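Local coordinates for uncharacterized protein (Enterococcus faecalis, PDB 3L1W) that is of unknown function but belongs to the endonuclease/exonuclease/phosphatase family and may act as a 3'-5' RNA exonuclease, at residues K187-H192 / W222-T227; D215-K220 / F243-E248. All coordinates share one frame; numbering follows the deposited sequence.

How the contacts relate
Contact 1 lies at the edge of one beta sheet, whereas contact 2 lies between that sheet and the second one; their centres are about 9 Å apart. Strand 222-229 has 191-193 on one flank and 245-251 on the other, so contact 1 is joined directly to contact 2: Gln225 N lies 2.8 Å from Glu248 O, a probable hydrogen bond. Strand 215-220, which forms one side of contact 2, also reaches contact 1, where Lys187 NZ, salt-bridged to Asp185, packs 3.4 Å from Tyr216 CE1. At the start of contact 2, Asp215 OD2 is hydrogen-bonded to Thr198 OG1 and His242 ND1; the Asp-His pair is consistent with the active site of DNase I-like enzymes.

Contact 1 of 2, residues K187-H192 / W222-T227; sequences KNLATH and WQVQQT
Polar bonding is concentrated at Thr227, where strand 191-193 joins strand 222-229 in parallel as one of the two outermost strands of the sheet within the chain. Thr227 N donates to Thr191 O over 3.1 Å, nearly straight (164°) and almost along the C=O axis. The Thr227 side chain takes the crowded rotamer, OG1 between the backbone N and the carbonyl carbon (chi1 55°), and this sets its hydroxyl against the imidazole of His192. Thr227 OG1 approaches at the ring edge, near the ring plane, 2.7 Å from His192 ND1 in a short hydrogen bond. His192 reaches it with CG anti to its backbone N (chi1 -178°), and its far nitrogen, NE2, is bonded to the carbonyl of Pro195. A water also bonds Thr227 OG1 at 3.0 Å and, more weakly, Ala190 N and Thr191 O, bridging the two segments where the loop approaches the strand.

Apolar contact takes over further along. Leu189 and Val224 cross at about a right angle, Leu189 CD1 meeting Val224 CG2 at 3.8 Å, and both also touch Val219 of the opposing sheet. The methyl CB of Ala190 lies 4.2 Å from Val224 CG1. The backbone of Lys187 also passes close to Thr227, Lys187 CA lying 3.5 Å from Thr227 OG1, while the lysine ammonium group turns away to a salt bridge with Asp185.

The buried Thr227 hydroxyl is thus gripped by both imidazole and water, an arrangement that would fix the rotation of the threonine and orient the His192 ring at the edge of the sheet.

Contact 2 of 2, residues D215-K220 / F243-E248; sequences DYIYVK and FPLEAE
Leu245 and Ile217 form the dense part of this buried contact, interlocking side by side as they extend in opposite directions from their strands. Leu245 has CG anti to its backbone N (chi1 174°), which sends the side chain across to strand 215-220; there CD2 lodges against the backbone, 3.5 Å from Asp215 O and 3.6 Å from Tyr216 CA. Coming the other way, Ile217 is fully extended at its end (chi2 179°). Ile217 CG1 lies alongside Leu245 CD2 at 3.9 Å, and the isoleucine tip, CD1, touches down on the backbone of the partner strand, 3.6 Å from Leu245 O. Ile217 CD1 also meets Ala247 CB at 3.9 Å, so this methyl is seated between the leucine and the alanine.

The two strands belong to different sheets and run in nearly the same direction, their axes 7.6 Å apart and inclined by 21°. This is the face-to-face packing of the two beta sheets at the heart of the DNase I-like alpha/beta sandwich, and it is made by aliphatic side chains resting on one another and on the facing backbone. Thr5 and Ile3 of strand 2-7 and Met164 of strand 161-164 extend the same layer around Ile217, Leu245 and Ala247.

Packing between the segments is looser beyond Ile217, where they draw apart. The CB of Glu246 points away from strand 215-220, and its carboxylate is held on the far side by a salt bridge to Lys2 and a hydrogen bond from Trp36, while Phe33 of the second subunit packs against the Glu246 side chain.

Contact 1 of 2, residues K187-H192 / W222-T227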
ATOM      1  N   LYS A 187       9.738  10.201 -10.425  1.00 17.51           N
ATOM      2  CA  LYS A 187       9.783   8.746 -10.589  1.00 21.07           C
ATOM      3  C   LYS A 187      11.078   8.240 -11.225  1.00 23.60           C
ATOM      4  O   LYS A 187      11.331   7.030 -11.233  1.00 23.99           O
ATOM      5  CB  LYS A 187       8.544   8.209 -11.331  1.00 20.71           C
ATOM      6  CG  LYS A 187       8.491   8.500 -12.830  1.00 18.86           C
ATOM      7  CD  LYS A 187       7.372   7.679 -13.484  1.00 20.94           C
ATOM      8  CE  LYS A 187       7.197   7.997 -14.973  1.00 23.02           C
ATOM      9  NZ  LYS A 187       6.709   9.392 -15.241  1.00 22.10           N
ATOM     10  N   ASN A 188      11.898   9.157 -11.743  1.00 21.27           N
ATOM     11  CA  ASN A 188      13.207   8.782 -12.283  1.00 23.67           C
ATOM     12  C   ASN A 188      14.349   9.053 -11.301  1.00 31.08           C
ATOM     13  O   ASN A 188      15.517   8.810 -11.617  1.00 33.44           O
ATOM     14  CB  ASN A 188      13.484   9.524 -13.592  1.00 22.56           C
ATOM     15  CG  ASN A 188      12.530   9.127 -14.700  1.00 26.93           C
ATOM     16  OD1 ASN A 188      12.019   8.014 -14.715  1.00 26.74           O
ATOM     17  ND2 ASN A 188      12.286  10.043 -15.637  1.00 28.60           N
ATOM     18  N   LEU A 189      14.004   9.550 -10.118  1.00 26.27           N
ATOM     19  CA  LEU A 189      15.005   9.999  -9.154  1.00 21.90           C
ATOM     20  C   LEU A 189      15.353   8.971  -8.086  1.00 26.26           C
ATOM     21  O   LEU A 189      16.384   9.089  -7.417  1.00 29.15           O
ATOM     22  CB  LEU A 189      14.557  11.291  -8.479  1.00 24.33           C
ATOM     23  CG  LEU A 189      14.472  12.523  -9.375  1.00 21.31           C
ATOM     24  CD1 LEU A 189      14.140  13.721  -8.520  1.00 24.50           C
ATOM     25  CD2 LEU A 189      15.770  12.732 -10.151  1.00 24.22           C
ATOM     26  N   ALA A 190      14.502   7.969  -7.919  1.00 21.59           N
ATOM     27  CA  ALA A 190      14.751   6.952  -6.909  1.00 27.35           C
ATOM     28  C   ALA A 190      14.127   5.648  -7.364  1.00 26.45           C
ATOM     29  O   ALA A 190      13.872   5.466  -8.554  1.00 34.32           O
ATOM     30  CB  ALA A 190      14.180   7.392  -5.563  1.00 27.35           C
ATOM     31  N   THR A 191      13.885   4.739  -6.426  1.00 24.23           N
ATOM     32  CA  THR A 191      13.223   3.486  -6.751  0.50 24.60           C
ATOM     33  C   THR A 191      11.729   3.727  -6.967  1.00 23.19           C
ATOM     34  O   THR A 191      11.099   4.465  -6.210  1.00 21.35           O
ATOM     35  CB  THR A 191      13.425   2.446  -5.633  0.50 29.65           C
ATOM     36  OG1 THR A 191      14.818   2.367  -5.303  0.50 30.31           O
ATOM     37  CG2 THR A 191      12.930   1.076  -6.075  0.50 31.87           C
ATOM     38  N   HIS A 192      11.180   3.123  -8.020  1.00 22.88           N
ATOM     39  CA  HIS A 192       9.753   3.235  -8.316  1.00 21.25           C
ATOM     40  C   HIS A 192       9.059   1.884  -8.177  1.00 22.05           C
ATOM     41  O   HIS A 192       9.495   0.899  -8.767  1.00 19.43           O
ATOM     42  CB  HIS A 192       9.513   3.772  -9.727  1.00 20.73           C
ATOM     43  CG  HIS A 192       8.064   3.957 -10.052  1.00 18.09           C
ATOM     44  ND1 HIS A 192       7.326   5.020  -9.578  1.00 17.59           N
ATOM     45  CD2 HIS A 192       7.203   3.192 -10.767  1.00 17.89           C
ATOM     46  CE1 HIS A 192       6.082   4.918 -10.011  1.00 18.20           C
ATOM     47  NE2 HIS A 192       5.979   3.812 -10.726  1.00 17.60           N
ATOM     48  N   TRP A 222      13.510  19.322  -3.653  1.00 21.33           N
ATOM     49  CA  TRP A 222      13.220  18.153  -2.822  1.00 21.91           C
ATOM     50  C   TRP A 222      14.159  16.996  -3.097  1.00 25.29           C
ATOM     51  O   TRP A 222      14.591  16.789  -4.226  1.00 26.58           O
ATOM     52  CB  TRP A 222      11.796  17.642  -3.062  1.00 21.84           C
ATOM     53  CG  TRP A 222      10.729  18.620  -2.731  1.00 21.76           C
ATOM     54  CD1 TRP A 222      10.175  19.543  -3.569  1.00 19.73           C
ATOM     55  CD2 TRP A 222      10.076  18.776  -1.470  1.00 20.14           C
ATOM     56  NE1 TRP A 222       9.221  20.270  -2.905  1.00 23.54           N
ATOM     57  CE2 TRP A 222       9.136  19.816  -1.615  1.00 21.37           C
ATOM     58  CE3 TRP A 222      10.194  18.138  -0.230  1.00 20.29           C
ATOM     59  CZ2 TRP A 222       8.318  20.237  -0.567  1.00 25.82           C
ATOM     60  CZ3 TRP A 222       9.380  18.557   0.807  1.00 25.09           C
ATOM     61  CH2 TRP A 222       8.455  19.595   0.632  1.00 24.68           C
ATOM     62  N   GLN A 223      14.451  16.231  -2.053  1.00 21.53           N
ATOM     63  CA  GLN A 223      15.078  14.930  -2.212  1.00 22.65           C
ATOM     64  C   GLN A 223      13.964  13.900  -2.329  1.00 22.42           C
ATOM     65  O   GLN A 223      13.057  13.874  -1.503  1.00 27.44           O
ATOM     66  CB  GLN A 223      15.943  14.584  -1.003  1.00 26.81           C
ATOM     67  CG  GLN A 223      16.624  13.221  -1.145  1.00 47.27           C
ATOM     68  CD  GLN A 223      17.394  12.796   0.092  1.00 66.15           C
ATOM     69  OE1 GLN A 223      17.223  13.359   1.174  1.00 73.97           O
ATOM     70  NE2 GLN A 223      18.248  11.790  -0.066  1.00 67.38           N
ATOM     71  N   VAL A 224      14.031  13.052  -3.349  1.00 22.59           N
ATOM     72  CA  VAL A 224      13.037  11.992  -3.510  1.00 18.61           C
ATOM     73  C   VAL A 224      13.572  10.656  -2.994  1.00 19.57           C
ATOM     74  O   VAL A 224      14.662  10.225  -3.385  1.00 22.22           O
ATOM     75  CB  VAL A 224      12.618  11.862  -4.973  1.00 16.50           C
ATOM     76  CG1 VAL A 224      11.611  10.719  -5.146  1.00 17.32           C
ATOM     77  CG2 VAL A 224      12.025  13.181  -5.447  1.00 19.37           C
ATOM     78  N   GLN A 225      12.811  10.024  -2.103  1.00 18.21           N
ATOM     79  CA  GLN A 225      13.196   8.751  -1.485  1.00 20.85           C
ATOM     80  C   GLN A 225      12.642   7.546  -2.227  1.00 23.85           C
ATOM     81  O   GLN A 225      13.258   6.473  -2.244  1.00 24.55           O
ATOM     82  CB  GLN A 225      12.717   8.688  -0.036  1.00 23.36           C
ATOM     83  CG  GLN A 225      13.617   9.404   0.943  1.00 33.52           C
ATOM     84  CD  GLN A 225      13.384  10.886   0.945  1.00 42.93           C
ATOM     85  OE1 GLN A 225      14.282  11.670   0.624  1.00 46.27           O
ATOM     86  NE2 GLN A 225      12.168  11.290   1.300  1.00 38.38           N
ATOM     87  N   GLN A 226      11.465   7.722  -2.814  1.00 19.56           N
ATOM     88  CA  GLN A 226      10.835   6.682  -3.604  0.50 19.39           C
ATOM     89  C   GLN A 226       9.506   7.166  -4.164  1.00 18.58           C
ATOM     90  O   GLN A 226       8.973   8.201  -3.751  1.00 18.59           O
ATOM     91  CB  GLN A 226      10.618   5.429  -2.773  0.50 20.51           C
ATOM     92  CG  GLN A 226       9.720   5.646  -1.585  0.50 16.39           C
ATOM     93  CD  GLN A 226       9.344   4.340  -0.924  0.50 30.14           C
ATOM     94  OE1 GLN A 226       8.262   3.807  -1.164  0.50 30.23           O
ATOM     95  NE2 GLN A 226      10.239   3.813  -0.097  0.50 30.31           N
ATOM     96  N   THR A 227       9.024   6.451  -5.169  1.00 16.88           N
ATOM     97  CA  THR A 227       7.743   6.759  -5.780  1.00 16.31           C
ATOM     98  C   THR A 227       7.009   5.444  -5.999  1.00 15.64           C
ATOM     99  O   THR A 227       7.627   4.380  -5.985  1.00 18.16           O
ATOM    100  CB  THR A 227       7.896   7.489  -7.131  1.00 15.65           C
ATOM    101  OG1 THR A 227       8.736   6.718  -7.998  1.00 17.54           O
ATOM    102  CG2 THR A 227       8.532   8.875  -6.934  1.00 16.92           C
TER
HETATM  103  O   HOH W   1      11.621   7.450  -7.745  1.00 25.60           O

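Contact 2 of 2, residues D215-K220 / F243-E248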
ATOM      1  N   ASP A 215      -0.097  10.950 -15.482  1.00 15.44           N
ATOM      2  CA  ASP A 215      -0.037  11.596 -14.166  1.00 15.07           C
ATOM      3  C   ASP A 215       1.410  11.680 -13.723  1.00 16.10           C
ATOM      4  O   ASP A 215       2.170  10.746 -13.951  1.00 18.45           O
ATOM      5  CB  ASP A 215      -0.833  10.790 -13.145  1.00 15.35           C
ATOM      6  CG  ASP A 215      -2.282  10.649 -13.535  1.00 22.14           C
ATOM      7  OD1 ASP A 215      -3.014  11.648 -13.436  1.00 20.00           O
ATOM      8  OD2 ASP A 215      -2.686   9.545 -13.956  1.00 22.48           O
ATOM      9  N   TYR A 216       1.776  12.790 -13.082  1.00 14.13           N
ATOM     10  CA  TYR A 216       3.161  13.080 -12.724  1.00 14.94           C
ATOM     11  C   TYR A 216       3.283  13.780 -11.383  1.00 13.32           C
ATOM     12  O   TYR A 216       2.394  14.533 -10.972  1.00 15.95           O
ATOM     13  CB  TYR A 216       3.811  13.979 -13.784  1.00 14.17           C
ATOM     14  CG  TYR A 216       3.974  13.301 -15.119  1.00 15.70           C
ATOM     15  CD1 TYR A 216       5.196  12.756 -15.498  1.00 19.45           C
ATOM     16  CD2 TYR A 216       2.900  13.178 -15.988  1.00 17.18           C
ATOM     17  CE1 TYR A 216       5.342  12.112 -16.717  1.00 18.56           C
ATOM     18  CE2 TYR A 216       3.032  12.525 -17.196  1.00 16.33           C
ATOM     19  CZ  TYR A 216       4.251  12.003 -17.558  1.00 16.43           C
ATOM     20  OH  TYR A 216       4.379  11.368 -18.765  1.00 16.23           O
ATOM     21  N   ILE A 217       4.406  13.531 -10.717  1.00 13.43           N
ATOM     22  CA  ILE A 217       4.802  14.313  -9.562  1.00 13.75           C
ATOM     23  C   ILE A 217       6.155  14.924  -9.887  1.00 14.72           C
ATOM     24  O   ILE A 217       7.177  14.236  -9.897  1.00 16.27           O
ATOM     25  CB  ILE A 217       4.868  13.459  -8.278  1.00 16.00           C
ATOM     26  CG1 ILE A 217       3.479  12.921  -7.932  1.00 16.81           C
ATOM     27  CG2 ILE A 217       5.439  14.270  -7.114  1.00 16.20           C
ATOM     28  CD1 ILE A 217       3.472  12.025  -6.665  1.00 16.58           C
ATOM     29  N   TYR A 218       6.141  16.220 -10.182  1.00 15.81           N
ATOM     30  CA  TYR A 218       7.359  16.964 -10.501  1.00 13.10           C
ATOM     31  C   TYR A 218       7.830  17.714  -9.263  1.00 16.72           C
ATOM     32  O   TYR A 218       7.017  18.281  -8.521  1.00 17.85           O
ATOM     33  CB  TYR A 218       7.100  17.954 -11.648  1.00 12.84           C
ATOM     34  CG  TYR A 218       7.288  17.363 -13.031  1.00 15.92           C
ATOM     35  CD1 TYR A 218       8.558  17.222 -13.569  1.00 16.32           C
ATOM     36  CD2 TYR A 218       6.195  16.983 -13.809  1.00 16.93           C
ATOM     37  CE1 TYR A 218       8.748  16.693 -14.839  1.00 21.14           C
ATOM     38  CE2 TYR A 218       6.368  16.454 -15.088  1.00 15.49           C
ATOM     39  CZ  TYR A 218       7.651  16.314 -15.594  1.00 18.33           C
ATOM     40  OH  TYR A 218       7.850  15.801 -16.852  1.00 18.56           O
ATOM     41  N   VAL A 219       9.139  17.734  -9.043  1.00 15.39           N
ATOM     42  CA  VAL A 219       9.677  18.345  -7.837  1.00 15.50           C
ATOM     43  C   VAL A 219      10.734  19.399  -8.124  1.00 18.66           C
ATOM     44  O   VAL A 219      11.500  19.293  -9.088  1.00 20.19           O
ATOM     45  CB  VAL A 219      10.249  17.277  -6.870  1.00 18.61           C
ATOM     46  CG1 VAL A 219       9.162  16.267  -6.484  1.00 19.00           C
ATOM     47  CG2 VAL A 219      11.441  16.566  -7.487  1.00 18.42           C
ATOM     48  N   LYS A 220      10.751  20.426  -7.283  1.00 17.86           N
ATOM     49  CA  LYS A 220      11.822  21.416  -7.276  1.00 19.14           C
ATOM     50  C   LYS A 220      12.177  21.698  -5.827  1.00 23.21           C
ATOM     51  O   LYS A 220      11.325  22.128  -5.048  1.00 22.90           O
ATOM     52  CB  LYS A 220      11.400  22.709  -7.982  1.00 22.49           C
ATOM     53  CG  LYS A 220      12.343  23.902  -7.743  1.00 27.85           C
ATOM     54  CD  LYS A 220      11.645  25.200  -8.087  1.00 29.73           C
ATOM     55  CE  LYS A 220      12.380  26.421  -7.553  1.00 38.71           C
ATOM     56  NZ  LYS A 220      12.170  26.611  -6.090  1.00 32.37           N
ATOM     57  N   PHE A 243      -4.529   5.028 -11.587  1.00 15.42           N
ATOM     58  CA  PHE A 243      -3.937   4.645 -10.300  1.00 13.98           C
ATOM     59  C   PHE A 243      -3.495   5.915  -9.585  1.00 15.04           C
ATOM     60  O   PHE A 243      -3.029   6.855 -10.226  1.00 17.44           O
ATOM     61  CB  PHE A 243      -2.679   3.794 -10.507  1.00 14.93           C
ATOM     62  CG  PHE A 243      -2.925   2.487 -11.196  1.00 17.33           C
ATOM     63  CD1 PHE A 243      -4.006   1.700 -10.835  1.00 16.48           C
ATOM     64  CD2 PHE A 243      -2.054   2.026 -12.180  1.00 19.21           C
ATOM     65  CE1 PHE A 243      -4.230   0.472 -11.458  1.00 17.96           C
ATOM     66  CE2 PHE A 243      -2.264   0.797 -12.801  1.00 17.90           C
ATOM     67  CZ  PHE A 243      -3.353   0.022 -12.443  1.00 18.97           C
ATOM     68  N   PRO A 244      -3.607   5.942  -8.245  1.00 15.24           N
ATOM     69  CA  PRO A 244      -2.899   6.998  -7.516  1.00 13.85           C
ATOM     70  C   PRO A 244      -1.397   6.890  -7.761  1.00 14.97           C
ATOM     71  O   PRO A 244      -0.847   5.789  -7.971  1.00 14.32           O
ATOM     72  CB  PRO A 244      -3.189   6.676  -6.035  1.00 13.52           C
ATOM     73  CG  PRO A 244      -4.381   5.749  -6.059  1.00 14.47           C
ATOM     74  CD  PRO A 244      -4.285   4.993  -7.352  1.00 15.67           C
ATOM     75  N   LEU A 245      -0.730   8.035  -7.702  1.00 14.16           N
ATOM     76  CA  LEU A 245       0.714   8.102  -7.834  1.00 13.39           C
ATOM     77  C   LEU A 245       1.200   8.751  -6.558  1.00 19.90           C
ATOM     78  O   LEU A 245       0.714   9.822  -6.186  1.00 16.97           O
ATOM     79  CB  LEU A 245       1.085   8.979  -9.040  1.00 14.60           C
ATOM     80  CG  LEU A 245       2.551   9.307  -9.303  1.00 18.07           C
ATOM     81  CD1 LEU A 245       3.368   8.032  -9.472  1.00 24.38           C
ATOM     82  CD2 LEU A 245       2.658  10.199 -10.561  1.00 17.13           C
ATOM     83  N   GLU A 246       2.131   8.105  -5.872  1.00 15.37           N
ATOM     84  CA  GLU A 246       2.661   8.677  -4.646  1.00 13.94           C
ATOM     85  C   GLU A 246       4.176   8.873  -4.670  1.00 15.54           C
ATOM     86  O   GLU A 246       4.884   8.277  -5.488  1.00 17.05           O
ATOM     87  CB  GLU A 246       2.228   7.850  -3.432  1.00 20.12           C
ATOM     88  CG  GLU A 246       2.896   6.497  -3.317  1.00 22.44           C
ATOM     89  CD  GLU A 246       2.764   5.906  -1.913  1.00 23.21           C
ATOM     90  OE1 GLU A 246       1.667   5.974  -1.316  1.00 16.38           O
ATOM     91  OE2 GLU A 246       3.769   5.378  -1.399  1.00 25.02           O
ATOM     92  N   ALA A 247       4.655   9.763  -3.811  1.00 15.27           N
ATOM     93  CA  ALA A 247       6.088   9.966  -3.637  1.00 14.68           C
ATOM     94  C   ALA A 247       6.401  10.150  -2.164  1.00 16.01           C
ATOM     95  O   ALA A 247       5.576  10.640  -1.394  1.00 17.72           O
ATOM     96  CB  ALA A 247       6.568  11.184  -4.429  1.00 17.26           C
ATOM     97  N   GLU A 248       7.598   9.747  -1.773  1.00 17.02           N
ATOM     98  CA  GLU A 248       8.133  10.118  -0.475  1.00 17.63           C
ATOM     99  C   GLU A 248       9.255  11.130  -0.718  1.00 18.45           C
ATOM    100  O   GLU A 248      10.180  10.865  -1.491  1.00 18.21           O
ATOM    101  CB  GLU A 248       8.656   8.893   0.268  1.00 20.71           C
ATOM    102  CG  GLU A 248       9.009   9.205   1.703  1.00 23.30           C
ATOM    103  CD  GLU A 248       9.634   8.041   2.436  1.00 33.31           C
ATOM    104  OE1 GLU A 248       9.641   6.920   1.890  1.00 34.23           O
ATOM    105  OE2 GLU A 248      10.119   8.258   3.563  1.00 42.32           O
TER